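Local coordinates for sarcoplasmic calcium-binding protein (Branchiostoma lanceolatum, PDB 2SAS), which binds calcium ions through EF-hand loops in amphioxus muscle, where its functional role has not been established from its distribution, at residues S57-R68 with P100-F109. Numbering follows the deposited sequence.
Sequences SLEDEWRDLKGR and PAWCQNRIPF
Glu61 and Arg106 form a buried salt bridge between helix 57-68 and helix 103-109, a worked example of how one buried carboxylate can tie together residues of the second and third EF-hands. Glu61 reaches across with CG anti to its backbone N (chi1 -160°) and the chain extended. Its OE1 takes Arg106 NH2 on the syn lone pair at 2.8 Å and, on the anti side but tilted out of the carboxylate plane, a nearly straight bond (164°) from Asn105 ND2 at 3.0 Å; OE2 receives a weak bond from Arg106 NE. Three N-H groups thus limit the carboxylate's rotation, and a glutamine here would probably leave the buried Arg106 without its countercharge and cost one of these donors its acceptor.

A second polar cluster gathers around Pro100 to Trp102. Asp64 OD1 accepts a weak bond from Trp102 N, and the same oxygen, lying in the guanidinium plane of Arg68, is salt-bridged by Arg68 NE, which comes from above the carboxylate plane at a doubtfully short 2.5 Å. Pro100 CB packs over one face of that guanidinium, 3.3 Å from Arg68 NE.

Apolar contact centres on the Trp102 indole. Leu65 CD1 makes a CH-pi contact with its five-membered ring, 3.9 Å from the centroid, and Cys103 SG sits over the opposite face, toward the rim. Leu58 CD2 lies over one face of Phe109, more loosely.

The helix directions differ by 136°. Leu18 of helix 4-18 touches Glu61, Leu65, Trp102 and Arg106, and Phe17 O accepts from Arg106 NH1; helix 79-91 packs on Leu65 and Trp102, helix 28-42 on Leu58 and Arg106.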
ATOM      1  N   SER A  57      23.584 -15.521   0.853  1.00 19.05           N
ATOM      2  CA  SER A  57      23.096 -14.687   1.965  1.00 19.17           C
ATOM      3  C   SER A  57      21.584 -14.792   2.074  1.00 18.85           C
ATOM      4  O   SER A  57      21.088 -14.611   3.206  1.00 20.19           O
ATOM      5  CB  SER A  57      23.601 -13.246   1.954  1.00 16.50           C
ATOM      6  OG  SER A  57      23.574 -12.728   0.660  1.00 18.32           O
ATOM      7  N   LEU A  58      20.878 -15.078   1.006  1.00 18.62           N
ATOM      8  CA  LEU A  58      19.408 -15.234   1.052  1.00 18.90           C
ATOM      9  C   LEU A  58      19.064 -16.596   1.680  1.00 20.23           C
ATOM     10  O   LEU A  58      18.110 -16.794   2.449  1.00 19.85           O
ATOM     11  CB  LEU A  58      18.832 -15.024  -0.354  1.00 17.17           C
ATOM     12  CG  LEU A  58      18.867 -13.588  -0.902  1.00 17.52           C
ATOM     13  CD1 LEU A  58      18.332 -13.433  -2.304  1.00 15.70           C
ATOM     14  CD2 LEU A  58      18.025 -12.705   0.030  1.00 18.17           C
ATOM     15  N   GLU A  59      19.843 -17.602   1.284  1.00 20.17           N
ATOM     16  CA  GLU A  59      19.650 -18.970   1.795  1.00 19.92           C
ATOM     17  C   GLU A  59      19.790 -18.972   3.317  1.00 19.84           C
ATOM     18  O   GLU A  59      18.973 -19.497   4.072  1.00 19.76           O
ATOM     19  CB  GLU A  59      20.734 -19.883   1.187  1.00 17.97           C
ATOM     20  CG  GLU A  59      20.340 -20.201  -0.259  1.00 18.41           C
ATOM     21  CD  GLU A  59      21.255 -21.096  -1.011  1.00 18.22           C
ATOM     22  OE1 GLU A  59      22.389 -21.186  -0.535  1.00 21.76           O
ATOM     23  OE2 GLU A  59      20.911 -21.662  -2.012  1.00 20.60           O
ATOM     24  N   ASP A  60      20.853 -18.365   3.714  1.00 20.10           N
ATOM     25  CA  ASP A  60      21.318 -18.116   5.071  1.00 22.33           C
ATOM     26  C   ASP A  60      20.272 -17.247   5.782  1.00 21.78           C
ATOM     27  O   ASP A  60      19.991 -17.376   6.975  1.00 23.21           O
ATOM     28  CB  ASP A  60      22.683 -17.469   4.870  1.00 26.62           C
ATOM     29  CG  ASP A  60      23.787 -17.710   5.833  1.00 31.59           C
ATOM     30  OD1 ASP A  60      23.521 -17.736   7.061  1.00 33.89           O
ATOM     31  OD2 ASP A  60      24.958 -17.849   5.327  1.00 32.11           O
ATOM     32  N   GLU A  61      19.642 -16.330   5.061  1.00 20.51           N
ATOM     33  CA  GLU A  61      18.589 -15.509   5.660  1.00 19.78           C
ATOM     34  C   GLU A  61      17.356 -16.399   5.900  1.00 19.52           C
ATOM     35  O   GLU A  61      16.869 -16.500   7.088  1.00 20.57           O
ATOM     36  CB  GLU A  61      18.239 -14.308   4.832  1.00 20.25           C
ATOM     37  CG  GLU A  61      17.540 -13.162   5.534  1.00 22.26           C
ATOM     38  CD  GLU A  61      16.783 -12.196   4.683  1.00 23.68           C
ATOM     39  OE1 GLU A  61      17.378 -11.875   3.632  1.00 25.44           O
ATOM     40  OE2 GLU A  61      15.682 -11.780   5.011  1.00 22.17           O
ATOM     41  N   TRP A  62      16.866 -17.070   4.907  1.00 16.95           N
ATOM     42  CA  TRP A  62      15.703 -17.955   4.996  1.00 18.50           C
ATOM     43  C   TRP A  62      15.859 -18.971   6.148  1.00 21.22           C
ATOM     44  O   TRP A  62      14.950 -19.246   6.936  1.00 21.44           O
ATOM     45  CB  TRP A  62      15.482 -18.698   3.685  1.00 16.87           C
ATOM     46  CG  TRP A  62      14.459 -19.781   3.689  1.00 17.30           C
ATOM     47  CD1 TRP A  62      14.584 -21.092   3.257  1.00 16.11           C
ATOM     48  CD2 TRP A  62      13.119 -19.646   4.207  1.00 16.62           C
ATOM     49  NE1 TRP A  62      13.393 -21.752   3.419  1.00 16.18           N
ATOM     50  CE2 TRP A  62      12.486 -20.896   4.010  1.00 18.83           C
ATOM     51  CE3 TRP A  62      12.407 -18.594   4.751  1.00 13.44           C
ATOM     52  CZ2 TRP A  62      11.147 -21.078   4.353  1.00 19.09           C
ATOM     53  CZ3 TRP A  62      11.105 -18.759   5.103  1.00 16.33           C
ATOM     54  CH2 TRP A  62      10.476 -20.008   4.918  1.00 18.51           C
ATOM     55  N   ARG A  63      17.056 -19.534   6.205  1.00 22.52           N
ATOM     56  CA  ARG A  63      17.440 -20.506   7.221  1.00 23.21           C
ATOM     57  C   ARG A  63      17.240 -19.919   8.606  1.00 23.41           C
ATOM     58  O   ARG A  63      16.646 -20.560   9.479  1.00 24.00           O
ATOM     59  CB  ARG A  63      18.876 -20.959   7.032  1.00 25.89           C
ATOM     60  CG  ARG A  63      19.445 -21.966   7.993  1.00 28.64           C
ATOM     61  CD  ARG A  63      20.118 -23.099   7.258  1.00 31.22           C
ATOM     62  NE  ARG A  63      19.537 -23.307   5.926  1.00 31.33           N
ATOM     63  CZ  ARG A  63      20.245 -23.059   4.817  1.00 32.08           C
ATOM     64  NH1 ARG A  63      21.480 -22.565   4.919  1.00 31.45           N
ATOM     65  NH2 ARG A  63      19.737 -23.295   3.604  1.00 33.63           N
ATOM     66  N   ASP A  64      17.716 -18.713   8.830  1.00 23.89           N
ATOM     67  CA  ASP A  64      17.568 -18.095  10.166  1.00 22.90           C
ATOM     68  C   ASP A  64      16.113 -17.731  10.410  1.00 22.62           C
ATOM     69  O   ASP A  64      15.713 -17.805  11.599  1.00 24.90           O
ATOM     70  CB  ASP A  64      18.463 -16.872  10.304  1.00 25.00           C
ATOM     71  CG  ASP A  64      18.480 -16.274  11.699  1.00 26.69           C
ATOM     72  OD1 ASP A  64      17.625 -15.397  11.947  1.00 27.83           O
ATOM     73  OD2 ASP A  64      19.330 -16.628  12.516  1.00 27.10           O
ATOM     74  N   LEU A  65      15.377 -17.316   9.394  1.00 19.74           N
ATOM     75  CA  LEU A  65      13.970 -16.966   9.648  1.00 18.79           C
ATOM     76  C   LEU A  65      13.192 -18.266   9.939  1.00 19.44           C
ATOM     77  O   LEU A  65      12.501 -18.306  10.978  1.00 17.94           O
ATOM     78  CB  LEU A  65      13.420 -16.098   8.547  1.00 16.80           C
ATOM     79  CG  LEU A  65      11.919 -15.785   8.530  1.00 14.71           C
ATOM     80  CD1 LEU A  65      11.553 -14.918   9.689  1.00 12.95           C
ATOM     81  CD2 LEU A  65      11.613 -15.144   7.174  1.00 15.52           C
ATOM     82  N   LYS A  66      13.278 -19.209   9.017  1.00 18.85           N
ATOM     83  CA  LYS A  66      12.616 -20.519   9.134  1.00 19.48           C
ATOM     84  C   LYS A  66      12.868 -21.145  10.508  1.00 19.58           C
ATOM     85  O   LYS A  66      11.932 -21.618  11.176  1.00 20.00           O
ATOM     86  CB  LYS A  66      13.122 -21.504   8.085  1.00 18.95           C
ATOM     87  CG  LYS A  66      12.203 -22.577   7.587  1.00 20.32           C
ATOM     88  CD  LYS A  66      12.812 -23.491   6.544  1.00 23.39           C
ATOM     89  CE  LYS A  66      13.766 -24.538   7.062  1.00 24.58           C
ATOM     90  NZ  LYS A  66      15.098 -23.953   7.396  1.00 27.79           N
ATOM     91  N   GLY A  67      14.094 -21.187  10.940  1.00 19.88           N
ATOM     92  CA  GLY A  67      14.485 -21.764  12.236  1.00 21.33           C
ATOM     93  C   GLY A  67      14.038 -21.034  13.465  1.00 21.45           C
ATOM     94  O   GLY A  67      14.249 -21.474  14.614  1.00 22.04           O
ATOM     95  N   ARG A  68      13.406 -19.888  13.337  1.00 22.71           N
ATOM     96  CA  ARG A  68      12.934 -19.071  14.445  1.00 22.74           C
ATOM     97  C   ARG A  68      11.416 -18.900  14.484  1.00 22.45           C
ATOM     98  O   ARG A  68      10.851 -18.665  15.579  1.00 24.40           O
ATOM     99  CB  ARG A  68      13.422 -17.639  14.357  1.00 23.16           C
ATOM    100  CG  ARG A  68      14.812 -17.269  14.756  1.00 26.34           C
ATOM    101  CD  ARG A  68      15.006 -15.790  14.502  1.00 28.91           C
ATOM    102  NE  ARG A  68      16.396 -15.517  14.165  1.00 30.21           N
ATOM    103  CZ  ARG A  68      17.319 -15.478  15.137  1.00 33.38           C
ATOM    104  NH1 ARG A  68      16.907 -15.607  16.400  1.00 34.83           N
ATOM    105  NH2 ARG A  68      18.612 -15.269  14.896  1.00 35.28           N
ATOM    106  N   PRO A 100      16.737 -10.162  15.325  1.00 25.02           N
ATOM    107  CA  PRO A 100      17.201 -11.504  14.964  1.00 24.97           C
ATOM    108  C   PRO A 100      18.083 -11.330  13.750  1.00 25.99           C
ATOM    109  O   PRO A 100      17.849 -10.464  12.888  1.00 26.19           O
ATOM    110  CB  PRO A 100      15.942 -12.314  14.788  1.00 25.53           C
ATOM    111  CG  PRO A 100      14.822 -11.318  14.598  1.00 24.81           C
ATOM    112  CD  PRO A 100      15.301 -10.014  15.183  1.00 24.42           C
ATOM    113  N   ALA A 101      19.081 -12.188  13.677  1.00 26.31           N
ATOM    114  CA  ALA A 101      20.045 -12.212  12.615  1.00 25.37           C
ATOM    115  C   ALA A 101      19.496 -12.159  11.211  1.00 25.22           C
ATOM    116  O   ALA A 101      20.262 -11.547  10.419  1.00 25.95           O
ATOM    117  CB  ALA A 101      20.957 -13.440  12.751  1.00 26.31           C
ATOM    118  N   TRP A 102      18.359 -12.732  10.893  1.00 24.30           N
ATOM    119  CA  TRP A 102      17.851 -12.717   9.504  1.00 22.96           C
ATOM    120  C   TRP A 102      17.683 -11.256   9.068  1.00 23.82           C
ATOM    121  O   TRP A 102      17.783 -10.955   7.879  1.00 22.48           O
ATOM    122  CB  TRP A 102      16.559 -13.523   9.320  1.00 21.16           C
ATOM    123  CG  TRP A 102      15.360 -12.954   9.983  1.00 22.29           C
ATOM    124  CD1 TRP A 102      14.937 -13.191  11.252  1.00 22.78           C
ATOM    125  CD2 TRP A 102      14.423 -11.992   9.446  1.00 23.67           C
ATOM    126  NE1 TRP A 102      13.818 -12.467  11.556  1.00 22.38           N
ATOM    127  CE2 TRP A 102      13.471 -11.727  10.461  1.00 22.79           C
ATOM    128  CE3 TRP A 102      14.292 -11.368   8.209  1.00 22.40           C
ATOM    129  CZ2 TRP A 102      12.418 -10.862  10.270  1.00 22.46           C
ATOM    130  CZ3 TRP A 102      13.259 -10.481   8.023  1.00 23.03           C
ATOM    131  CH2 TRP A 102      12.331 -10.230   9.031  1.00 23.75           C
ATOM    132  N   CYS A 103      17.395 -10.423  10.074  1.00 24.53           N
ATOM    133  CA  CYS A 103      17.180  -8.976   9.888  1.00 25.16           C
ATOM    134  C   CYS A 103      18.443  -8.258   9.401  1.00 24.61           C
ATOM    135  O   CYS A 103      18.357  -7.323   8.610  1.00 23.23           O
ATOM    136  CB  CYS A 103      16.728  -8.334  11.203  1.00 25.35           C
ATOM    137  SG  CYS A 103      14.944  -8.241  11.308  1.00 28.02           S
ATOM    138  N   GLN A 104      19.553  -8.718   9.928  1.00 24.82           N
ATOM    139  CA  GLN A 104      20.905  -8.235   9.606  1.00 24.11           C
ATOM    140  C   GLN A 104      21.182  -8.467   8.126  1.00 23.57           C
ATOM    141  O   GLN A 104      22.119  -7.880   7.576  1.00 24.39           O
ATOM    142  CB  GLN A 104      21.967  -8.911  10.475  1.00 25.53           C
ATOM    143  CG  GLN A 104      21.650  -8.998  11.965  1.00 27.55           C
ATOM    144  CD  GLN A 104      21.366  -7.638  12.581  1.00 30.06           C
ATOM    145  OE1 GLN A 104      21.921  -6.621  12.146  1.00 31.22           O
ATOM    146  NE2 GLN A 104      20.502  -7.604  13.598  1.00 29.75           N
ATOM    147  N   ASN A 105      20.406  -9.319   7.454  1.00 22.44           N
ATOM    148  CA  ASN A 105      20.625  -9.491   6.009  1.00 22.41           C
ATOM    149  C   ASN A 105      19.516  -8.757   5.232  1.00 21.66           C
ATOM    150  O   ASN A 105      19.731  -8.400   4.058  1.00 20.94           O
ATOM    151  CB  ASN A 105      20.750 -10.925   5.515  1.00 23.72           C
ATOM    152  CG  ASN A 105      21.155 -10.932   4.026  1.00 25.30           C
ATOM    153  OD1 ASN A 105      22.361 -10.818   3.762  1.00 25.71           O
ATOM    154  ND2 ASN A 105      20.218 -11.104   3.092  1.00 22.31           N
ATOM    155  N   ARG A 106      18.371  -8.622   5.865  1.00 21.42           N
ATOM    156  CA  ARG A 106      17.205  -7.945   5.236  1.00 21.43           C
ATOM    157  C   ARG A 106      17.547  -6.453   5.163  1.00 22.59           C
ATOM    158  O   ARG A 106      17.334  -5.898   4.057  1.00 22.79           O
ATOM    159  CB  ARG A 106      15.905  -8.281   5.889  1.00 21.14           C
ATOM    160  CG  ARG A 106      14.552  -7.772   5.443  1.00 22.24           C
ATOM    161  CD  ARG A 106      13.904  -8.667   4.407  1.00 20.61           C
ATOM    162  NE  ARG A 106      15.001  -9.354   3.722  1.00 20.99           N
ATOM    163  CZ  ARG A 106      15.052  -9.566   2.409  1.00 21.04           C
ATOM    164  NH1 ARG A 106      13.987  -9.309   1.665  1.00 20.57           N
ATOM    165  NH2 ARG A 106      16.150 -10.089   1.860  1.00 20.13           N
ATOM    166  N   ILE A 107      18.056  -5.853   6.235  1.00 21.98           N
ATOM    167  CA  ILE A 107      18.432  -4.437   6.262  1.00 22.24           C
ATOM    168  C   ILE A 107      19.329  -3.999   5.111  1.00 21.87           C
ATOM    169  O   ILE A 107      18.863  -3.126   4.352  1.00 20.43           O
ATOM    170  CB  ILE A 107      18.889  -3.912   7.649  1.00 22.51           C
ATOM    171  CG1 ILE A 107      17.684  -3.844   8.641  1.00 20.71           C
ATOM    172  CG2 ILE A 107      19.624  -2.545   7.613  1.00 21.58           C
ATOM    173  CD1 ILE A 107      18.214  -4.202  10.107  1.00 20.85           C
ATOM    174  N   PRO A 108      20.509  -4.546   4.908  1.00 23.25           N
ATOM    175  CA  PRO A 108      21.417  -4.161   3.805  1.00 22.56           C
ATOM    176  C   PRO A 108      20.858  -4.419   2.434  1.00 22.32           C
ATOM    177  O   PRO A 108      21.048  -3.624   1.475  1.00 21.75           O
ATOM    178  CB  PRO A 108      22.685  -4.979   4.038  1.00 23.98           C
ATOM    179  CG  PRO A 108      22.194  -6.184   4.798  1.00 23.60           C
ATOM    180  CD  PRO A 108      21.155  -5.573   5.781  1.00 23.76           C
ATOM    181  N   PHE A 109      20.143  -5.524   2.353  1.00 21.42           N
ATOM    182  CA  PHE A 109      19.504  -5.929   1.059  1.00 20.63           C
ATOM    183  C   PHE A 109      18.496  -4.879   0.660  1.00 19.98           C
ATOM    184  O   PHE A 109      18.419  -4.399  -0.517  1.00 20.91           O
ATOM    185  CB  PHE A 109      19.028  -7.384   1.167  1.00 19.33           C
ATOM    186  CG  PHE A 109      18.318  -7.895  -0.036  1.00 19.63           C
ATOM    187  CD1 PHE A 109      16.938  -7.709  -0.184  1.00 18.96           C
ATOM    188  CD2 PHE A 109      19.075  -8.490  -1.056  1.00 20.39           C
ATOM    189  CE1 PHE A 109      16.312  -8.150  -1.369  1.00 19.85           C
ATOM    190  CE2 PHE A 109      18.457  -8.945  -2.222  1.00 19.20           C
ATOM    191  CZ  PHE A 109      17.078  -8.765  -2.351  1.00 18.76           C
TER